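Long-range contacts in group II chitinase (Ostrinia furnacalis, PDB 6JAV), which probably cleaves chitin as an endochitinase, this chain being the first of its family 18 glycosyl hydrolase catalytic domains: residues 1-7 / 369-373; 8-14 / 343-349; 251-257 / 316-322. The contacts are given in a common frame with arbitrary orientation. Numbering follows the deposited sequence.

Contact 1: residues 1-7 / 369-373; sequences SLLNSRY and KTELL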
# COMPACT_ATOMS: atom_id res chain seq x y z
N SER A 1 -18.28 9.58 -12.08
CA SER A 1 -17.19 10.14 -11.27
C SER A 1 -16.98 9.44 -9.92
O SER A 1 -17.93 9.17 -9.18
CB SER A 1 -17.42 11.64 -11.09
OG SER A 1 -16.94 12.10 -9.84
N LEU A 2 -15.71 9.13 -9.61
CA LEU A 2 -15.42 8.48 -8.34
C LEU A 2 -15.83 9.36 -7.17
O LEU A 2 -16.28 8.85 -6.14
CB LEU A 2 -13.93 8.13 -8.25
CG LEU A 2 -13.48 7.01 -9.16
CD1 LEU A 2 -11.95 7.06 -9.28
CD2 LEU A 2 -13.95 5.68 -8.60
N LEU A 3 -15.64 10.67 -7.29
CA LEU A 3 -15.94 11.54 -6.16
C LEU A 3 -17.41 11.52 -5.81
O LEU A 3 -17.77 11.63 -4.63
CB LEU A 3 -15.46 12.97 -6.44
CG LEU A 3 -13.95 13.18 -6.39
CD1 LEU A 3 -13.64 14.60 -6.87
CD2 LEU A 3 -13.41 12.97 -4.99
N ASN A 4 -18.29 11.34 -6.81
CA ASN A 4 -19.72 11.26 -6.56
C ASN A 4 -20.20 9.85 -6.22
O ASN A 4 -21.39 9.66 -5.94
CB ASN A 4 -20.50 11.78 -7.77
CG ASN A 4 -20.29 13.27 -8.01
OD1 ASN A 4 -20.05 14.04 -7.07
ND2 ASN A 4 -20.35 13.68 -9.27
N SER A 5 -19.32 8.87 -6.23
CA SER A 5 -19.70 7.49 -5.94
C SER A 5 -19.67 7.24 -4.43
O SER A 5 -19.24 8.07 -3.64
CB SER A 5 -18.76 6.52 -6.66
OG SER A 5 -17.59 6.31 -5.87
N ARG A 6 -20.14 6.05 -4.05
CA ARG A 6 -20.11 5.62 -2.65
C ARG A 6 -18.76 5.06 -2.22
O ARG A 6 -18.62 4.63 -1.07
CB ARG A 6 -21.22 4.57 -2.41
CG ARG A 6 -20.90 3.20 -2.97
CD ARG A 6 -22.12 2.29 -3.13
NE ARG A 6 -22.80 2.01 -1.86
CZ ARG A 6 -22.67 0.89 -1.13
NH1 ARG A 6 -21.85 -0.09 -1.48
NH2 ARG A 6 -23.38 0.77 -0.01
N TYR A 7 -17.75 5.04 -3.11
CA TYR A 7 -16.47 4.40 -2.82
C TYR A 7 -15.34 5.41 -2.80
O TYR A 7 -15.35 6.40 -3.55
CB TYR A 7 -16.15 3.33 -3.85
CG TYR A 7 -17.16 2.21 -3.82
CD1 TYR A 7 -17.24 1.37 -2.71
CD2 TYR A 7 -18.05 2.02 -4.86
CE1 TYR A 7 -18.18 0.34 -2.65
CE2 TYR A 7 -19.00 1.00 -4.81
CZ TYR A 7 -19.05 0.18 -3.70
OH TYR A 7 -20.00 -0.84 -3.64
N LYS A 369 -11.24 1.84 -11.36
CA LYS A 369 -12.25 2.89 -11.46
C LYS A 369 -13.50 2.39 -12.17
O LYS A 369 -14.63 2.59 -11.69
CB LYS A 369 -11.66 4.10 -12.18
CG LYS A 369 -12.71 5.11 -12.57
CD LYS A 369 -12.05 6.30 -13.24
CE LYS A 369 -13.07 7.34 -13.68
NZ LYS A 369 -12.40 8.46 -14.41
N THR A 370 -13.32 1.74 -13.32
CA THR A 370 -14.47 1.30 -14.09
C THR A 370 -15.30 0.29 -13.31
O THR A 370 -16.54 0.37 -13.31
CB THR A 370 -13.99 0.69 -15.40
OG1 THR A 370 -13.38 1.73 -16.18
CG2 THR A 370 -15.17 0.09 -16.18
N GLU A 371 -14.64 -0.64 -12.61
CA GLU A 371 -15.41 -1.61 -11.85
C GLU A 371 -16.10 -0.98 -10.64
O GLU A 371 -17.24 -1.33 -10.32
CB GLU A 371 -14.53 -2.80 -11.48
CG GLU A 371 -15.32 -4.04 -11.02
CD GLU A 371 -16.30 -4.59 -12.07
OE1 GLU A 371 -15.90 -4.78 -13.24
OE2 GLU A 371 -17.48 -4.84 -11.73
N LEU A 372 -15.44 -0.03 -9.96
CA LEU A 372 -16.10 0.64 -8.84
C LEU A 372 -17.34 1.40 -9.28
O LEU A 372 -18.31 1.49 -8.52
CB LEU A 372 -15.14 1.63 -8.17
CG LEU A 372 -14.08 1.02 -7.26
CD1 LEU A 372 -13.16 2.13 -6.78
CD2 LEU A 372 -14.75 0.33 -6.05
N LEU A 373 -17.31 1.97 -10.49
CA LEU A 373 -18.43 2.75 -11.01
C LEU A 373 -19.49 1.89 -11.67
O LEU A 373 -20.58 2.40 -11.96
CB LEU A 373 -17.93 3.83 -11.98
CG LEU A 373 -17.06 4.90 -11.33
CD1 LEU A 373 -16.50 5.85 -12.37
CD2 LEU A 373 -17.84 5.67 -10.27
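The N-terminal lead-in to the first strand of a family 18 TIM barrel here packs against residues 369-373 of the C-terminal helix. Residues Leu2 to Ser5 form a type I beta turn, followed by an ST turn in which Ser5 OG accepts from Tyr7 N (3.0 Å) while donating to Leu2 O (2.9 Å). The Ser5 hydroxyl thus pairs two backbone groups of the bend without help from the helix. Leu2 meets three helix residues: its CD1 lies 3.9 Å from Lys369 CG, its CD2 4.1 Å from Leu372 CD1 and 4.2 Å from Leu373 CG. Leu372 CD2 sits over a face of the Tyr7 ring, 4.2 Å from its centroid, a CH-pi contact. Lysine suits its partly exposed position because its aliphatic stem packs on Leu2 while its NZ reaches Ser34 O. With Leu9 of strand 8-14 touching both Leu2 and Leu372, the join is apolar. No hydrogen bond crosses between the segments, so they are held by shape and hydrophobic burial.

Contact 2: residues 8-14 / 343-349; sequences KLVCYYT and GMIWALD
This pairing closes a TIM barrel: the first strand, 8-14, runs parallel to residues 343-346 of the last, the segment axes 4.6 Å apart at closest and 14° from parallel. Both are extended, with beta phi/psi. Leu9, Val10 and Cys11 stand opposite Gly343, Met344 and Ile345. Gly343 N donates to Lys8 O (2.9 Å), and Gly343 O accepts from Val10 N (2.9 Å). Met344 (t, m, m) turns to the Val10 face, inside the barrel; its CG lies 3.6 Å from Tyr12 CE1, and its SD makes a Met-aromatic contact at the edge of the Tyr12 ring (chi1 m, chi2 86°), 4.8 Å from the centroid. The Tyr12 hydroxyl is hydrogen-bonded to Asp124 OD2, in the family's DxxDxDxE signature. Ile345 faces outward beside Leu9, where aliphatic groups meet helix 363-373; its N donates to Val10 O (2.9 Å) and its O accepts from Tyr12 N (3.2 Å). Trp346, chi1 t, brings CE3 to 3.6 Å from Tyr12 CB. A cis peptide joins it to Ala347, as in other family 18 chitinases, and small Ala347 fits with CB 3.5 Å from Tyr12 O. The register slips by one here: Leu348, turning to helical values (-53/-42), donates its N to Tyr12 O (2.9 Å). Leu348 CG packs 3.8 Å from Cys11 CB, beside the Cys11-Cys36 disulfide. Asp349, chi1 p, is salt-bridged to Arg20 of the inhibitor pocket. Its OD1 accepts from Thr14 OG1 at 2.7 Å and from a water, 2.6 Å away, that accepts from Thr14 N at 2.9 Å.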
# COMPACT_ATOMS: atom_id res chain seq x y z
N LYS A 8 -14.34 5.12 -1.98
CA LYS A 8 -13.04 5.77 -2.06
C LYS A 8 -12.12 4.97 -2.96
O LYS A 8 -12.21 3.73 -3.06
CB LYS A 8 -12.38 5.79 -0.67
CG LYS A 8 -13.13 6.65 0.37
CD LYS A 8 -12.37 6.67 1.71
CE LYS A 8 -13.07 7.54 2.75
NZ LYS A 8 -14.43 7.02 3.09
N LEU A 9 -11.19 5.68 -3.59
CA LEU A 9 -10.06 5.07 -4.30
C LEU A 9 -8.85 5.86 -3.82
O LEU A 9 -8.64 7.02 -4.22
CB LEU A 9 -10.25 5.12 -5.82
CG LEU A 9 -9.53 4.01 -6.62
CD1 LEU A 9 -9.85 4.06 -8.13
CD2 LEU A 9 -8.05 3.97 -6.38
N VAL A 10 -8.10 5.26 -2.89
CA VAL A 10 -6.99 5.92 -2.21
C VAL A 10 -5.71 5.57 -2.96
O VAL A 10 -5.33 4.40 -3.06
CB VAL A 10 -6.91 5.47 -0.74
CG1 VAL A 10 -5.74 6.11 -0.03
CG2 VAL A 10 -8.22 5.78 0.02
N CYS A 11 -5.05 6.59 -3.51
CA CYS A 11 -3.87 6.39 -4.35
C CYS A 11 -2.64 6.86 -3.60
O CYS A 11 -2.57 8.03 -3.20
CB CYS A 11 -3.97 7.24 -5.61
SG CYS A 11 -5.34 6.83 -6.70
N TYR A 12 -1.64 5.98 -3.45
CA TYR A 12 -0.37 6.41 -2.89
C TYR A 12 0.53 7.01 -3.97
O TYR A 12 0.71 6.44 -5.05
CB TYR A 12 0.35 5.27 -2.15
CG TYR A 12 -0.18 5.03 -0.75
CD1 TYR A 12 -1.28 4.20 -0.54
CD2 TYR A 12 0.38 5.68 0.33
CE1 TYR A 12 -1.83 4.02 0.74
CE2 TYR A 12 -0.15 5.51 1.61
CZ TYR A 12 -1.25 4.69 1.79
OH TYR A 12 -1.77 4.49 3.06
N TYR A 13 1.09 8.17 -3.65
CA TYR A 13 2.11 8.86 -4.42
C TYR A 13 3.44 8.65 -3.69
O TYR A 13 3.47 8.63 -2.45
CB TYR A 13 1.74 10.37 -4.45
CG TYR A 13 2.87 11.20 -5.00
CD1 TYR A 13 3.04 11.36 -6.36
CD2 TYR A 13 3.82 11.73 -4.14
CE1 TYR A 13 4.16 12.08 -6.86
CE2 TYR A 13 4.90 12.44 -4.63
CZ TYR A 13 5.06 12.59 -5.97
OH TYR A 13 6.17 13.29 -6.42
N THR A 14 4.54 8.50 -4.43
CA THR A 14 5.84 8.28 -3.81
C THR A 14 6.83 9.34 -4.32
O THR A 14 6.97 9.54 -5.53
CB THR A 14 6.39 6.85 -4.01
OG1 THR A 14 6.66 6.56 -5.40
CG2 THR A 14 5.37 5.81 -3.51
N GLY A 343 -11.20 1.08 -2.40
CA GLY A 343 -9.98 0.42 -2.79
C GLY A 343 -8.81 1.36 -2.56
O GLY A 343 -8.98 2.57 -2.39
N MET A 344 -7.62 0.78 -2.56
CA MET A 344 -6.38 1.54 -2.38
C MET A 344 -5.35 0.93 -3.31
O MET A 344 -5.36 -0.29 -3.53
CB MET A 344 -5.90 1.44 -0.92
CG MET A 344 -4.55 2.08 -0.62
SD MET A 344 -3.18 0.90 -0.83
CE MET A 344 -3.23 0.05 0.75
N ILE A 345 -4.44 1.76 -3.85
CA ILE A 345 -3.37 1.24 -4.70
C ILE A 345 -2.00 1.66 -4.18
O ILE A 345 -1.79 2.81 -3.78
CB ILE A 345 -3.51 1.62 -6.19
CG1 ILE A 345 -3.49 3.14 -6.40
CG2 ILE A 345 -4.77 0.99 -6.76
CD1 ILE A 345 -2.74 3.55 -7.69
N TRP A 346 -1.06 0.71 -4.23
CA TRP A 346 0.36 0.97 -4.09
C TRP A 346 0.96 0.60 -5.43
O TRP A 346 1.10 -0.60 -5.72
CB TRP A 346 0.99 0.08 -3.01
CG TRP A 346 2.44 0.53 -2.87
CD1 TRP A 346 3.54 0.09 -3.60
CD2 TRP A 346 2.90 1.59 -2.05
NE1 TRP A 346 4.65 0.80 -3.23
CE2 TRP A 346 4.29 1.73 -2.28
CE3 TRP A 346 2.28 2.44 -1.14
CZ2 TRP A 346 5.05 2.69 -1.61
CZ3 TRP A 346 3.04 3.38 -0.47
CH2 TRP A 346 4.41 3.49 -0.72
N ALA A 347 1.36 1.57 -6.26
CA ALA A 347 1.31 3.02 -6.04
C ALA A 347 1.14 3.61 -7.45
O ALA A 347 1.27 2.90 -8.47
CB ALA A 347 2.61 3.52 -5.41
N LEU A 348 0.83 4.91 -7.53
CA LEU A 348 0.52 5.54 -8.82
C LEU A 348 1.61 5.30 -9.86
O LEU A 348 1.31 5.03 -11.03
CB LEU A 348 0.35 7.05 -8.59
CG LEU A 348 -0.99 7.46 -7.99
CD1 LEU A 348 -0.91 8.87 -7.37
CD2 LEU A 348 -2.10 7.37 -9.04
N ASP A 349 2.87 5.39 -9.44
CA ASP A 349 4.00 5.39 -10.36
C ASP A 349 4.40 4.00 -10.81
O ASP A 349 5.37 3.88 -11.56
CB ASP A 349 5.20 6.01 -9.64
CG ASP A 349 5.43 5.38 -8.28
OD1 ASP A 349 4.80 5.85 -7.29
OD2 ASP A 349 6.17 4.39 -8.17
O HOH W 1 3.73 8.26 -7.22
O HOH W 2 7.41 3.69 -5.89

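Contact 3: residues 251-257 / 316-322; sequences YGQSFTI and GNQWVSF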
# COMPACT_ATOMS: atom_id res chain seq x y z
N TYR A 251 2.32 -3.75 -8.77
CA TYR A 251 3.66 -4.29 -8.95
C TYR A 251 3.61 -5.78 -8.65
O TYR A 251 2.60 -6.32 -8.16
CB TYR A 251 4.66 -3.60 -8.00
CG TYR A 251 4.34 -3.91 -6.54
CD1 TYR A 251 3.41 -3.15 -5.85
CD2 TYR A 251 4.95 -4.98 -5.90
CE1 TYR A 251 3.08 -3.45 -4.52
CE2 TYR A 251 4.62 -5.32 -4.60
CZ TYR A 251 3.68 -4.53 -3.92
OH TYR A 251 3.35 -4.82 -2.61
N GLY A 252 4.73 -6.44 -8.92
CA GLY A 252 4.86 -7.85 -8.61
C GLY A 252 6.07 -8.12 -7.74
O GLY A 252 7.00 -7.33 -7.64
N GLN A 253 6.01 -9.28 -7.07
CA GLN A 253 7.16 -9.83 -6.36
C GLN A 253 7.88 -10.80 -7.29
O GLN A 253 7.26 -11.68 -7.90
CB GLN A 253 6.72 -10.55 -5.09
CG GLN A 253 6.25 -9.60 -3.99
CD GLN A 253 7.38 -8.90 -3.25
OE1 GLN A 253 8.55 -9.31 -3.29
NE2 GLN A 253 7.04 -7.82 -2.53
N SER A 254 9.20 -10.61 -7.41
CA SER A 254 9.99 -11.41 -8.33
C SER A 254 10.96 -12.31 -7.58
O SER A 254 11.36 -12.04 -6.45
CB SER A 254 10.78 -10.52 -9.29
OG SER A 254 11.78 -9.87 -8.56
N PHE A 255 11.33 -13.40 -8.25
CA PHE A 255 12.07 -14.49 -7.62
C PHE A 255 13.07 -15.05 -8.63
O PHE A 255 12.77 -15.13 -9.83
CB PHE A 255 11.14 -15.66 -7.23
CG PHE A 255 9.98 -15.30 -6.32
CD1 PHE A 255 8.85 -14.66 -6.83
CD2 PHE A 255 9.97 -15.70 -4.99
CE1 PHE A 255 7.77 -14.36 -6.02
CE2 PHE A 255 8.88 -15.40 -4.17
CZ PHE A 255 7.77 -14.75 -4.69
N THR A 256 14.25 -15.45 -8.14
CA THR A 256 15.19 -16.27 -8.92
C THR A 256 14.97 -17.72 -8.50
O THR A 256 15.21 -18.09 -7.35
CB THR A 256 16.63 -15.81 -8.69
OG1 THR A 256 16.79 -14.47 -9.20
CG2 THR A 256 17.61 -16.73 -9.44
N ILE A 257 14.47 -18.52 -9.42
CA ILE A 257 14.12 -19.90 -9.10
C ILE A 257 15.35 -20.78 -9.23
O ILE A 257 16.23 -20.55 -10.06
CB ILE A 257 12.93 -20.44 -9.92
CG1 ILE A 257 13.19 -20.32 -11.41
CG2 ILE A 257 11.66 -19.67 -9.54
CD1 ILE A 257 12.10 -20.92 -12.28
N GLY A 316 13.26 -18.38 -18.17
CA GLY A 316 14.53 -18.82 -17.63
C GLY A 316 14.38 -19.07 -16.14
O GLY A 316 13.44 -19.74 -15.70
N ASN A 317 15.27 -18.49 -15.35
CA ASN A 317 15.21 -18.63 -13.90
C ASN A 317 14.55 -17.44 -13.21
O ASN A 317 14.72 -17.27 -12.00
CB ASN A 317 16.59 -18.95 -13.31
CG ASN A 317 17.53 -17.75 -13.29
OD1 ASN A 317 17.25 -16.69 -13.87
ND2 ASN A 317 18.66 -17.91 -12.60
N GLN A 318 13.80 -16.62 -13.94
CA GLN A 318 13.11 -15.47 -13.37
C GLN A 318 11.61 -15.74 -13.33
O GLN A 318 11.05 -16.30 -14.28
CB GLN A 318 13.37 -14.23 -14.20
CG GLN A 318 14.84 -13.83 -14.20
CD GLN A 318 15.32 -13.51 -12.80
OE1 GLN A 318 14.86 -12.56 -12.17
NE2 GLN A 318 16.23 -14.33 -12.28
N TRP A 319 10.96 -15.34 -12.23
CA TRP A 319 9.55 -15.66 -12.01
C TRP A 319 8.92 -14.49 -11.24
O TRP A 319 9.54 -14.00 -10.29
CB TRP A 319 9.50 -16.93 -11.15
CG TRP A 319 8.21 -17.69 -10.99
CD1 TRP A 319 7.86 -18.87 -11.62
CD2 TRP A 319 7.16 -17.41 -10.06
NE1 TRP A 319 6.63 -19.30 -11.15
CE2 TRP A 319 6.18 -18.42 -10.20
CE3 TRP A 319 6.93 -16.37 -9.13
CZ2 TRP A 319 5.01 -18.44 -9.45
CZ3 TRP A 319 5.76 -16.39 -8.37
CH2 TRP A 319 4.81 -17.42 -8.54
N VAL A 320 7.74 -14.04 -11.64
CA VAL A 320 7.11 -12.88 -10.98
C VAL A 320 5.62 -13.12 -10.83
O VAL A 320 4.96 -13.62 -11.74
CB VAL A 320 7.42 -11.58 -11.75
CG1 VAL A 320 6.81 -11.60 -13.15
CG2 VAL A 320 6.93 -10.33 -10.96
N SER A 321 5.06 -12.75 -9.66
CA SER A 321 3.62 -12.83 -9.47
C SER A 321 3.06 -11.43 -9.30
O SER A 321 3.73 -10.56 -8.72
CB SER A 321 3.26 -13.69 -8.26
OG SER A 321 3.84 -13.18 -7.08
N PHE A 322 1.85 -11.20 -9.80
CA PHE A 322 1.34 -9.84 -9.95
C PHE A 322 -0.16 -9.88 -10.22
O PHE A 322 -0.75 -10.95 -10.42
CB PHE A 322 2.09 -9.09 -11.07
CG PHE A 322 1.84 -9.65 -12.44
CD1 PHE A 322 2.49 -10.82 -12.85
CD2 PHE A 322 0.92 -9.07 -13.30
CE1 PHE A 322 2.25 -11.37 -14.12
CE2 PHE A 322 0.68 -9.63 -14.59
CZ PHE A 322 1.35 -10.78 -14.97
O HOH W 3 19.10 -20.30 -11.10
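Strands 251-257 and 318-321 run antiparallel, their axes 4.6 Å apart at closest and 155° between directions. Gln253-Ser321 and Phe255-Trp319 are hydrogen-bonded pairs: Ser321 N donates to Gln253 O (3.0 Å), and Gln253 N returns a weak bond to Ser321 O (3.1 Å), while Phe255 N to Trp319 O (2.8 Å) and Trp319 N to Phe255 O (3.0 Å) complete the second. Ile257 N to Asn317 O (2.9 Å) carries the ladder into the turn, where Gly316 adopts a positive phi that favours glycine. Glycine also suits position 252: Gly252 CA lies 2.9 Å from Ser321 O, and a CB there would clash.

On the face of Gln253 and Ser321, the edge of Trp319 points to the face of Phe255 in an offset edge-to-face pair, ring centroids 5.3 Å apart; Ile257 CG2 adds a contact 3.8 Å from Trp319 CB. The opposite face pairs Ser254 with Val320 and Thr256 with Gln318. Amides suit the partly exposed end: Gln318 NE2 donates to Thr256 OG1 (3.1 Å) and Asn317 OD1 (3.0 Å), and Gln318 OE1 accepts from Glu274 N. Thr256 OG1 is itself hydrogen-bonded to Gly272 O.

Strand 244-257 is the seventh barrel strand, and its extension here forms part of the alpha+beta insertion domain of chitinases of this type. Strand 312-315 forms a hairpin with 318-321, strand 284-286 pairs with 244-257, and helix 287-296 packs on Val320 and Phe322 through Ile290.

Overall arrangement
Contacts 1 and 2 adjoin, centres 14 Å apart, and share a hydrophobic seam: Leu9 CD1 lies 3.8 Å from Leu2 CD1 and 4.1 Å from Leu372 CD1. Helix 363-373 follows strand 342-346 in the chain, and through contact 1 it meets the N-terminal residues beside the strand pair that closes the barrel. Contact 3 lies farther off, its centre 23 Å from that of contact 2 and 32 Å from that of contact 1, yet strands 342-346 and 244-257 are sheet neighbours, and Trp346 O approaches Tyr251 CD1 to 3.4 Å. Contacts 2 and 3 both approach the inhibitor, the side chains of Trp346 and Gln253 lying about 5 and 6 Å from it. Contact 1 sits at the opposite, N-terminal end of strand 8-14.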